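Local coordinates for UDP-glucose:anthocyanidin 3-O-glucosyltransferase (Clitoria ternatea, PDB 4REL), which belongs to the UDP-dependent glycosyltransferases, enzymes of the GT-B fold built from two Rossmann-like domains facing each other, at residues L144-R152 with L196-P204; P204-A215 with K229-L239. All coordinates share one frame; numbering follows the deposited sequence.

Contact 1 (L144-R152 with L196-P204); sequences LYFNIDLIR and LNSLGVVLP. With KMP (3,5,7-trihydroxy-2-(4-hydroxyphenyl)-4H-chromen-4-one), chain B.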
loop_
_atom_site.group_PDB
_atom_site.type_symbol
_atom_site.label_atom_id
_atom_site.label_comp_id
_atom_site.label_asym_id
_atom_site.label_seq_id
_atom_site.Cartn_x
_atom_site.Cartn_y
_atom_site.Cartn_z
ATOM N N LEU A 144 0.393 -15.908 1.097
ATOM C CA LEU A 144 1.783 -16.348 1.111
ATOM C C LEU A 144 2.241 -16.805 2.492
ATOM O O LEU A 144 2.946 -17.806 2.623
ATOM C CB LEU A 144 2.700 -15.221 0.631
ATOM C CG LEU A 144 2.369 -14.603 -0.722
ATOM C CD1 LEU A 144 3.293 -13.421 -0.990
ATOM C CD2 LEU A 144 2.509 -15.649 -1.808
ATOM N N TYR A 145 1.824 -16.071 3.522
ATOM C CA TYR A 145 2.345 -16.282 4.868
ATOM C C TYR A 145 1.826 -17.550 5.540
ATOM O O TYR A 145 2.352 -17.977 6.565
ATOM C CB TYR A 145 2.127 -15.011 5.707
ATOM C CG TYR A 145 2.863 -13.867 5.053
ATOM C CD1 TYR A 145 4.243 -13.792 5.128
ATOM C CD2 TYR A 145 2.191 -12.926 4.282
ATOM C CE1 TYR A 145 4.944 -12.786 4.493
ATOM C CE2 TYR A 145 2.885 -11.905 3.644
ATOM C CZ TYR A 145 4.260 -11.844 3.759
ATOM O OH TYR A 145 4.970 -10.846 3.131
ATOM N N PHE A 146 0.821 -18.171 4.931
ATOM C CA PHE A 146 0.323 -19.460 5.396
ATOM C C PHE A 146 0.898 -20.636 4.620
ATOM O O PHE A 146 0.515 -21.790 4.850
ATOM C CB PHE A 146 -1.199 -19.476 5.327
ATOM C CG PHE A 146 -1.839 -18.531 6.294
ATOM C CD1 PHE A 146 -2.260 -18.982 7.536
ATOM C CD2 PHE A 146 -1.998 -17.190 5.976
ATOM C CE1 PHE A 146 -2.843 -18.115 8.446
ATOM C CE2 PHE A 146 -2.574 -16.315 6.885
ATOM C CZ PHE A 146 -2.999 -16.781 8.115
ATOM N N ASN A 147 1.846 -20.348 3.731
ATOM C CA ASN A 147 2.385 -21.369 2.837
ATOM C C ASN A 147 3.880 -21.191 2.592
ATOM O O ASN A 147 4.370 -21.494 1.513
ATOM C CB ASN A 147 1.632 -21.359 1.497
ATOM C CG ASN A 147 0.172 -21.743 1.647
ATOM O OD1 ASN A 147 -0.175 -22.929 1.667
ATOM N ND2 ASN A 147 -0.694 -20.744 1.748
ATOM N N ILE A 148 4.602 -20.713 3.604
ATOM C CA ILE A 148 6.019 -20.396 3.432
ATOM C C ILE A 148 6.851 -21.615 3.015
ATOM O O ILE A 148 7.675 -21.524 2.096
ATOM C CB ILE A 148 6.612 -19.749 4.703
ATOM C CG1 ILE A 148 5.878 -18.445 5.013
ATOM C CG2 ILE A 148 8.117 -19.506 4.541
ATOM C CD1 ILE A 148 6.108 -17.928 6.408
ATOM N N ASP A 149 6.631 -22.758 3.662
ATOM C CA ASP A 149 7.426 -23.946 3.332
ATOM C C ASP A 149 7.193 -24.419 1.896
ATOM O O ASP A 149 8.144 -24.764 1.192
ATOM C CB ASP A 149 7.175 -25.068 4.343
ATOM C CG ASP A 149 7.645 -24.706 5.741
ATOM O OD1 ASP A 149 8.411 -23.730 5.877
ATOM O OD2 ASP A 149 7.255 -25.396 6.703
ATOM N N LEU A 150 5.939 -24.414 1.451
ATOM C CA LEU A 150 5.635 -24.808 0.072
ATOM C C LEU A 150 6.261 -23.829 -0.907
ATOM O O LEU A 150 6.812 -24.221 -1.941
ATOM C CB LEU A 150 4.125 -24.860 -0.173
ATOM C CG LEU A 150 3.339 -25.982 0.497
ATOM C CD1 LEU A 150 1.867 -25.915 0.084
ATOM C CD2 LEU A 150 3.951 -27.341 0.158
ATOM N N ILE A 151 6.165 -22.547 -0.576
ATOM C CA ILE A 151 6.691 -21.506 -1.444
ATOM C C ILE A 151 8.217 -21.602 -1.551
ATOM O O ILE A 151 8.764 -21.562 -2.655
ATOM C CB ILE A 151 6.210 -20.115 -0.978
ATOM C CG1 ILE A 151 4.736 -19.947 -1.359
ATOM C CG2 ILE A 151 7.055 -19.016 -1.603
ATOM C CD1 ILE A 151 4.006 -18.822 -0.623
ATOM N N ARG A 152 8.898 -21.763 -0.418
ATOM C CA ARG A 152 10.354 -21.884 -0.437
ATOM C C ARG A 152 10.785 -23.110 -1.218
ATOM O O ARG A 152 11.751 -23.061 -1.988
ATOM C CB ARG A 152 10.922 -21.950 0.978
ATOM C CG ARG A 152 10.758 -20.641 1.728
ATOM C CD ARG A 152 11.436 -20.680 3.073
ATOM N NE ARG A 152 11.463 -19.354 3.690
ATOM C CZ ARG A 152 11.803 -19.137 4.955
ATOM N NH1 ARG A 152 12.127 -20.158 5.736
ATOM N NH2 ARG A 152 11.807 -17.905 5.441
ATOM N N LEU A 196 7.713 -10.726 9.268
ATOM C CA LEU A 196 6.754 -11.051 8.216
ATOM C C LEU A 196 6.517 -12.557 8.145
ATOM O O LEU A 196 5.377 -13.010 8.035
ATOM C CB LEU A 196 7.191 -10.484 6.857
ATOM C CG LEU A 196 6.591 -9.105 6.536
ATOM C CD1 LEU A 196 6.851 -8.087 7.646
ATOM C CD2 LEU A 196 7.113 -8.574 5.218
ATOM N N ASN A 197 7.579 -13.347 8.259
ATOM C CA ASN A 197 7.422 -14.791 8.163
ATOM C C ASN A 197 6.649 -15.417 9.318
ATOM O O ASN A 197 6.258 -16.570 9.239
ATOM C CB ASN A 197 8.779 -15.467 8.028
ATOM C CG ASN A 197 9.409 -15.212 6.684
ATOM O OD1 ASN A 197 10.632 -15.252 6.538
ATOM N ND2 ASN A 197 8.574 -14.925 5.691
ATOM N N SER A 198 6.433 -14.658 10.387
ATOM C CA SER A 198 5.659 -15.152 11.523
ATOM C C SER A 198 4.167 -14.884 11.352
ATOM O O SER A 198 3.364 -15.284 12.196
ATOM C CB SER A 198 6.127 -14.505 12.832
ATOM O OG SER A 198 5.667 -13.164 12.953
ATOM N N LEU A 199 3.788 -14.208 10.271
ATOM C CA LEU A 199 2.388 -13.785 10.119
ATOM C C LEU A 199 1.387 -14.948 10.040
ATOM O O LEU A 199 0.238 -14.807 10.448
ATOM C CB LEU A 199 2.230 -12.862 8.913
ATOM C CG LEU A 199 2.731 -11.431 9.107
ATOM C CD1 LEU A 199 2.790 -10.744 7.751
ATOM C CD2 LEU A 199 1.822 -10.657 10.081
ATOM N N GLY A 200 1.825 -16.087 9.514
ATOM C CA GLY A 200 0.968 -17.258 9.437
ATOM C C GLY A 200 0.523 -17.732 10.808
ATOM O O GLY A 200 -0.598 -18.224 10.981
ATOM N N VAL A 201 1.392 -17.569 11.799
ATOM C CA VAL A 201 1.066 -17.972 13.154
ATOM C C VAL A 201 0.407 -16.816 13.913
ATOM O O VAL A 201 -0.472 -17.025 14.757
ATOM C CB VAL A 201 2.330 -18.431 13.902
ATOM C CG1 VAL A 201 2.034 -18.648 15.377
ATOM C CG2 VAL A 201 2.852 -19.715 13.293
ATOM N N VAL A 202 0.829 -15.599 13.599
ATOM C CA VAL A 202 0.319 -14.408 14.286
ATOM C C VAL A 202 -1.134 -14.074 13.917
ATOM O O VAL A 202 -1.977 -13.883 14.796
ATOM C CB VAL A 202 1.233 -13.182 14.035
ATOM C CG1 VAL A 202 0.531 -11.870 14.451
ATOM C CG2 VAL A 202 2.552 -13.338 14.784
ATOM N N LEU A 203 -1.432 -14.017 12.623
ATOM C CA LEU A 203 -2.738 -13.534 12.162
ATOM C C LEU A 203 -3.991 -14.310 12.644
ATOM O O LEU A 203 -5.032 -13.691 12.894
ATOM C CB LEU A 203 -2.760 -13.366 10.638
ATOM C CG LEU A 203 -1.860 -12.251 10.104
ATOM C CD1 LEU A 203 -1.831 -12.279 8.590
ATOM C CD2 LEU A 203 -2.361 -10.899 10.595
ATOM N N PRO A 204 -3.908 -15.650 12.777
ATOM C CA PRO A 204 -5.096 -16.338 13.299
ATOM C C PRO A 204 -5.423 -15.991 14.756
ATOM O O PRO A 204 -6.509 -16.333 15.249
ATOM C CB PRO A 204 -4.720 -17.823 13.167
ATOM C CG PRO A 204 -3.774 -17.850 12.009
ATOM C CD PRO A 204 -2.938 -16.613 12.219
HETATM C C1 KMP B . 6.502 -7.880 1.672
HETATM C C2 KMP B . 5.584 -6.853 1.809
HETATM C C3 KMP B . 6.066 -5.516 2.218
HETATM C C4 KMP B . 7.508 -5.312 2.463
HETATM C C5 KMP B . 8.351 -6.405 2.303
HETATM C C6 KMP B . 7.855 -7.654 1.916
HETATM C C9 KMP B . 5.130 -4.379 2.378
HETATM C C10 KMP B . 5.698 -3.076 2.793
HETATM C C11 KMP B . 7.177 -2.976 3.022
HETATM C C14 KMP B . 7.835 -1.698 3.438
HETATM C C15 KMP B . 7.108 -0.602 3.899
HETATM C C16 KMP B . 7.754 0.565 4.274
HETATM C C17 KMP B . 9.135 0.651 4.187
HETATM C C18 KMP B . 9.869 -0.436 3.731
HETATM C C19 KMP B . 9.219 -1.606 3.361
HETATM O O12 KMP B . 7.988 -4.080 2.843
HETATM O O13 KMP B . 3.903 -4.528 2.170
HETATM O O24 KMP B . 9.764 1.803 4.553
HETATM O O27 KMP B . 4.850 -2.020 2.935
HETATM O O29 KMP B . 8.728 -8.689 1.776
HETATM O O30 KMP B . 4.257 -7.051 1.577
#
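Phe146 and Gly200 mark the closest passage of the two backbones, with 4.6 Å between Phe146 CA and Gly200 CA. The chain of 144-152 turns here before helix 148-157 begins, while 196-204 breaks at Ser198, between helix 191-197 and the short helix 199-202. No hydrogen bond joins the segments; the bare Gly200 CA instead lies 3.3 Å from Tyr145 O in a CA-H...O contact. The same CA sits over the face of the Phe146 ring, 4.1 Å from its centroid, and Pro204 CG meets that ring in plane at the edge, 3.7 Å from CE1. Tyr145 points toward 196-204, roughly at right angles to Phe146. With CG anti to its carbonyl carbon (chi1 -60°), its side chain runs alongside Leu199 and points the same way, and Leu199 CD1 lies over the centre of one ring face in a CH-pi contact, 7° off the normal. In this GT-B glycosyltransferase Tyr145 and Leu196 form part of the wall of the pocket that holds KMP: Tyr145 OH approaches the ring carbon KMP C1 to 3.6 Å, and Leu196 CD2 packs on KMP C6 at 3.5 Å, whereas His17 and Asp181 hydrogen-bond the ligand. Farther along, Ile148 reaches Asn197 with its CD1 end, close to the backbone O. The extended Arg152 brings NH2 to 3.1 Å from Asn197 OD1, but the angle is poor for a hydrogen bond and the guanidinium and amide planes stand 84° apart; its NE bonds to Met182 O instead.

Contact 2 (P204-A215 with K229-L239); sequences PQAKAVVVNFFA and KLQSLLYVVPL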
loop_
_atom_site.group_PDB
_atom_site.type_symbol
_atom_site.label_atom_id
_atom_site.label_comp_id
_atom_site.label_asym_id
_atom_site.label_seq_id
_atom_site.Cartn_x
_atom_site.Cartn_y
_atom_site.Cartn_z
ATOM N N PRO A 204 -3.908 -15.650 12.777
ATOM C CA PRO A 204 -5.096 -16.338 13.299
ATOM C C PRO A 204 -5.423 -15.991 14.756
ATOM O O PRO A 204 -6.509 -16.333 15.249
ATOM C CB PRO A 204 -4.720 -17.823 13.167
ATOM C CG PRO A 204 -3.774 -17.850 12.009
ATOM C CD PRO A 204 -2.938 -16.613 12.219
ATOM N N GLN A 205 -4.505 -15.325 15.446
ATOM C CA GLN A 205 -4.751 -14.952 16.836
ATOM C C GLN A 205 -5.494 -13.622 16.931
ATOM O O GLN A 205 -5.917 -13.216 18.013
ATOM C CB GLN A 205 -3.432 -14.897 17.616
ATOM C CG GLN A 205 -2.674 -16.229 17.581
ATOM C CD GLN A 205 -1.378 -16.191 18.348
ATOM O OE1 GLN A 205 -1.368 -16.003 19.573
ATOM N NE2 GLN A 205 -0.268 -16.375 17.639
ATOM N N ALA A 206 -5.646 -12.948 15.794
ATOM C CA ALA A 206 -6.373 -11.681 15.751
ATOM C C ALA A 206 -7.874 -11.902 15.849
ATOM O O ALA A 206 -8.420 -12.819 15.229
ATOM C CB ALA A 206 -6.045 -10.916 14.483
ATOM N N LYS A 207 -8.542 -11.048 16.620
ATOM C CA LYS A 207 -10.001 -11.065 16.706
ATOM C C LYS A 207 -10.615 -10.826 15.327
ATOM O O LYS A 207 -11.639 -11.430 14.967
ATOM C CB LYS A 207 -10.459 -9.994 17.702
ATOM C CG LYS A 207 -11.967 -9.811 17.798
ATOM C CD LYS A 207 -12.658 -11.013 18.413
ATOM C CE LYS A 207 -14.111 -10.666 18.756
ATOM N NZ LYS A 207 -14.802 -11.762 19.499
ATOM N N ALA A 208 -9.977 -9.949 14.555
ATOM C CA ALA A 208 -10.345 -9.718 13.163
ATOM C C ALA A 208 -9.134 -9.214 12.387
ATOM O O ALA A 208 -8.228 -8.592 12.960
ATOM C CB ALA A 208 -11.498 -8.715 13.067
ATOM N N VAL A 209 -9.104 -9.500 11.090
ATOM C CA VAL A 209 -8.111 -8.915 10.209
ATOM C C VAL A 209 -8.868 -7.977 9.278
ATOM O O VAL A 209 -9.843 -8.385 8.630
ATOM C CB VAL A 209 -7.346 -9.988 9.392
ATOM C CG1 VAL A 209 -6.436 -9.324 8.368
ATOM C CG2 VAL A 209 -6.528 -10.884 10.316
ATOM N N VAL A 210 -8.443 -6.717 9.239
ATOM C CA VAL A 210 -9.108 -5.699 8.426
ATOM C C VAL A 210 -8.263 -5.413 7.184
ATOM O O VAL A 210 -7.115 -4.964 7.294
ATOM C CB VAL A 210 -9.311 -4.402 9.231
ATOM C CG1 VAL A 210 -9.892 -3.296 8.338
ATOM C CG2 VAL A 210 -10.250 -4.657 10.401
ATOM N N VAL A 211 -8.827 -5.688 6.006
ATOM C CA VAL A 211 -8.097 -5.517 4.756
ATOM C C VAL A 211 -8.491 -4.191 4.115
ATOM O O VAL A 211 -9.673 -3.898 3.959
ATOM C CB VAL A 211 -8.365 -6.671 3.760
ATOM C CG1 VAL A 211 -7.624 -6.411 2.452
ATOM C CG2 VAL A 211 -7.933 -8.009 4.348
ATOM N N ASN A 212 -7.485 -3.408 3.732
ATOM C CA ASN A 212 -7.678 -2.071 3.178
ATOM C C ASN A 212 -7.897 -2.166 1.669
ATOM O O ASN A 212 -7.108 -1.648 0.884
ATOM C CB ASN A 212 -6.418 -1.238 3.449
ATOM C CG ASN A 212 -6.653 0.251 3.306
ATOM O OD1 ASN A 212 -7.667 0.780 3.775
ATOM N ND2 ASN A 212 -5.713 0.942 2.648
ATOM N N PHE A 213 -8.967 -2.832 1.257
ATOM C CA PHE A 213 -9.199 -3.052 -0.166
ATOM C C PHE A 213 -10.667 -3.368 -0.450
ATOM O O PHE A 213 -11.519 -3.257 0.427
ATOM C CB PHE A 213 -8.292 -4.186 -0.664
ATOM C CG PHE A 213 -8.052 -4.157 -2.147
ATOM C CD1 PHE A 213 -7.521 -3.026 -2.749
ATOM C CD2 PHE A 213 -8.357 -5.256 -2.933
ATOM C CE1 PHE A 213 -7.296 -2.982 -4.119
ATOM C CE2 PHE A 213 -8.146 -5.222 -4.305
ATOM C CZ PHE A 213 -7.613 -4.088 -4.899
ATOM N N PHE A 214 -10.948 -3.758 -1.687
ATOM C CA PHE A 214 -12.304 -4.044 -2.134
ATOM C C PHE A 214 -12.468 -5.554 -2.279
ATOM O O PHE A 214 -11.846 -6.166 -3.147
ATOM C CB PHE A 214 -12.544 -3.373 -3.497
ATOM C CG PHE A 214 -12.087 -1.931 -3.565
ATOM C CD1 PHE A 214 -12.850 -0.919 -2.995
ATOM C CD2 PHE A 214 -10.912 -1.590 -4.221
ATOM C CE1 PHE A 214 -12.432 0.407 -3.062
ATOM C CE2 PHE A 214 -10.489 -0.268 -4.297
ATOM C CZ PHE A 214 -11.250 0.731 -3.714
ATOM N N ALA A 215 -13.302 -6.158 -1.435
ATOM C CA ALA A 215 -13.483 -7.607 -1.453
ATOM C C ALA A 215 -13.906 -8.110 -2.831
ATOM O O ALA A 215 -13.507 -9.196 -3.259
ATOM C CB ALA A 215 -14.505 -8.021 -0.399
ATOM N N LYS A 229 -8.794 -19.367 7.508
ATOM C CA LYS A 229 -7.580 -19.263 8.319
ATOM C C LYS A 229 -7.710 -18.295 9.484
ATOM O O LYS A 229 -6.915 -18.346 10.421
ATOM C CB LYS A 229 -6.401 -18.813 7.452
ATOM C CG LYS A 229 -6.017 -19.818 6.364
ATOM C CD LYS A 229 -5.448 -21.103 6.970
ATOM C CE LYS A 229 -5.006 -22.076 5.886
ATOM N NZ LYS A 229 -4.202 -23.215 6.438
ATOM N N LEU A 230 -8.690 -17.401 9.408
ATOM C CA LEU A 230 -8.777 -16.280 10.348
ATOM C C LEU A 230 -10.051 -16.319 11.176
ATOM O O LEU A 230 -11.039 -16.935 10.777
ATOM C CB LEU A 230 -8.688 -14.950 9.585
ATOM C CG LEU A 230 -7.453 -14.763 8.692
ATOM C CD1 LEU A 230 -7.636 -13.553 7.770
ATOM C CD2 LEU A 230 -6.163 -14.637 9.508
ATOM N N GLN A 231 -10.038 -15.646 12.327
ATOM C CA GLN A 231 -11.239 -15.564 13.148
ATOM C C GLN A 231 -12.316 -14.755 12.448
ATOM O O GLN A 231 -13.499 -15.079 12.524
ATOM C CB GLN A 231 -10.924 -14.953 14.519
ATOM C CG GLN A 231 -9.937 -15.772 15.321
ATOM C CD GLN A 231 -9.735 -15.247 16.725
ATOM O OE1 GLN A 231 -10.664 -14.721 17.351
ATOM N NE2 GLN A 231 -8.519 -15.396 17.239
ATOM N N SER A 232 -11.892 -13.710 11.751
ATOM C CA SER A 232 -12.808 -12.833 11.027
ATOM C C SER A 232 -12.025 -12.053 9.986
ATOM O O SER A 232 -10.950 -11.528 10.286
ATOM C CB SER A 232 -13.497 -11.868 11.997
ATOM O OG SER A 232 -14.379 -10.999 11.311
ATOM N N LEU A 233 -12.538 -12.004 8.758
ATOM C CA LEU A 233 -11.907 -11.231 7.699
ATOM C C LEU A 233 -12.852 -10.127 7.290
ATOM O O LEU A 233 -13.962 -10.405 6.832
ATOM C CB LEU A 233 -11.618 -12.115 6.481
ATOM C CG LEU A 233 -10.987 -11.442 5.257
ATOM C CD1 LEU A 233 -9.550 -10.976 5.537
ATOM C CD2 LEU A 233 -11.007 -12.413 4.077
ATOM N N LEU A 234 -12.417 -8.881 7.455
ATOM C CA LEU A 234 -13.266 -7.728 7.173
ATOM C C LEU A 234 -12.582 -6.822 6.158
ATOM O O LEU A 234 -11.376 -6.555 6.267
ATOM C CB LEU A 234 -13.535 -6.943 8.466
ATOM C CG LEU A 234 -14.186 -7.679 9.644
ATOM C CD1 LEU A 234 -14.199 -6.806 10.921
ATOM C CD2 LEU A 234 -15.596 -8.108 9.274
ATOM N N TYR A 235 -13.337 -6.358 5.165
ATOM C CA TYR A 235 -12.803 -5.404 4.197
ATOM C C TYR A 235 -13.421 -4.037 4.467
ATOM O O TYR A 235 -14.644 -3.899 4.508
ATOM C CB TYR A 235 -13.125 -5.829 2.761
ATOM C CG TYR A 235 -12.318 -6.984 2.207
ATOM C CD1 TYR A 235 -11.325 -6.771 1.256
ATOM C CD2 TYR A 235 -12.563 -8.288 2.618
ATOM C CE1 TYR A 235 -10.589 -7.838 0.733
ATOM C CE2 TYR A 235 -11.839 -9.351 2.102
ATOM C CZ TYR A 235 -10.854 -9.118 1.167
ATOM O OH TYR A 235 -10.155 -10.186 0.663
ATOM N N VAL A 236 -12.578 -3.034 4.674
ATOM C CA VAL A 236 -13.046 -1.663 4.812
ATOM C C VAL A 236 -12.486 -0.848 3.656
ATOM O O VAL A 236 -11.288 -0.912 3.362
ATOM C CB VAL A 236 -12.638 -1.062 6.160
ATOM C CG1 VAL A 236 -13.050 0.409 6.247
ATOM C CG2 VAL A 236 -13.283 -1.858 7.284
ATOM N N VAL A 237 -13.375 -0.115 2.991
ATOM C CA VAL A 237 -13.045 0.630 1.780
ATOM C C VAL A 237 -11.863 1.557 2.036
ATOM O O VAL A 237 -11.890 2.359 2.976
ATOM C CB VAL A 237 -14.270 1.442 1.294
ATOM C CG1 VAL A 237 -13.864 2.511 0.298
ATOM C CG2 VAL A 237 -15.306 0.509 0.684
ATOM N N PRO A 238 -10.821 1.451 1.199
ATOM C CA PRO A 238 -9.562 2.190 1.385
ATOM C C PRO A 238 -9.622 3.655 0.974
ATOM O O PRO A 238 -8.672 4.387 1.248
ATOM C CB PRO A 238 -8.587 1.451 0.453
ATOM C CG PRO A 238 -9.466 0.845 -0.597
ATOM C CD PRO A 238 -10.712 0.438 0.133
ATOM N N LEU A 239 -10.704 4.062 0.311
ATOM C CA LEU A 239 -10.864 5.441 -0.137
ATOM C C LEU A 239 -10.756 6.404 1.033
ATOM O O LEU A 239 -11.173 6.077 2.148
ATOM C CB LEU A 239 -12.215 5.625 -0.836
ATOM C CG LEU A 239 -12.382 4.806 -2.117
ATOM C CD1 LEU A 239 -13.757 5.043 -2.740
ATOM C CD2 LEU A 239 -11.274 5.137 -3.106
HETATM O O HOH W 1 -7.809 -13.893 12.871
HETATM O O HOH W 2 -6.064 3.715 2.033
HETATM O O HOH W 3 -9.586 0.163 5.397
#
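Val209 and Val211 stitch the two strands together through both their N and O atoms. Val209 N donates to Ser232 O and Val209 O accepts from Leu234 N, each at 2.9 Å; Val211 N then reaches Leu234 O at 2.7 Å, and Val211 O takes Val236 N in a less straight bond (154° at the hydrogen). This is a parallel ladder. On one face Val209 and Val211 lie with Leu233 and Tyr235; on the other, Val210 CG1 packs on Val236 CG2. The Tyr235 ring is sandwiched: Ala215 CB sits over its centre, 3.6 Å from the centroid, and Val211 CB covers the opposite face nearer the rim. Tyr235 OH is hydrogen-bonded to Asp218. Beyond the strands, Phe214 receives Pro238 CD and CG over one ring face, and the extended Gln231 side chain reaches across to 204-215, where NE2 donates to Pro204 O (3.0 Å), with the acceptor close to the amide plane. Waters bridge both ends, one from Ala206 O to Gln231 N, another from Asn212 OD1 to Val236 O. Helix 220-229 connects the strands in a beta-alpha-beta unit and packs on Leu233 and Tyr235, while strand 131-135 bonds to the far side of 208-211. Strand 233-235 ends the sheet, and its outward Tyr235 N is taken by Asp435. Main-chain bonds thus set the register, while the Ala215-Val211 sandwich, with the Asp218 bond, limits how the Tyr235 ring can turn.

In the fold
Contact 1 closes before contact 2 opens, and Pro204 belongs to both, in the 3-10 turn between helix 199-202 and strand 208-211. Their centres are about 17 Å apart, yet they touch, with Phe146 and Leu203 of contact 1 packing against Lys229, Leu230 and Val209 of contact 2. Contact 2 forms the last two strands of the seven-stranded parallel sheet, with 208-211 next to 131-135 and 233-235 outermost. Contact 1 lies among the helices beside that sheet, where Tyr145 and Leu199 pack on Trp135 of strand 131-135. One continuous piece of chain therefore leads from the wall of the KMP pocket into the sheet edge of the same Rossmann-like domain.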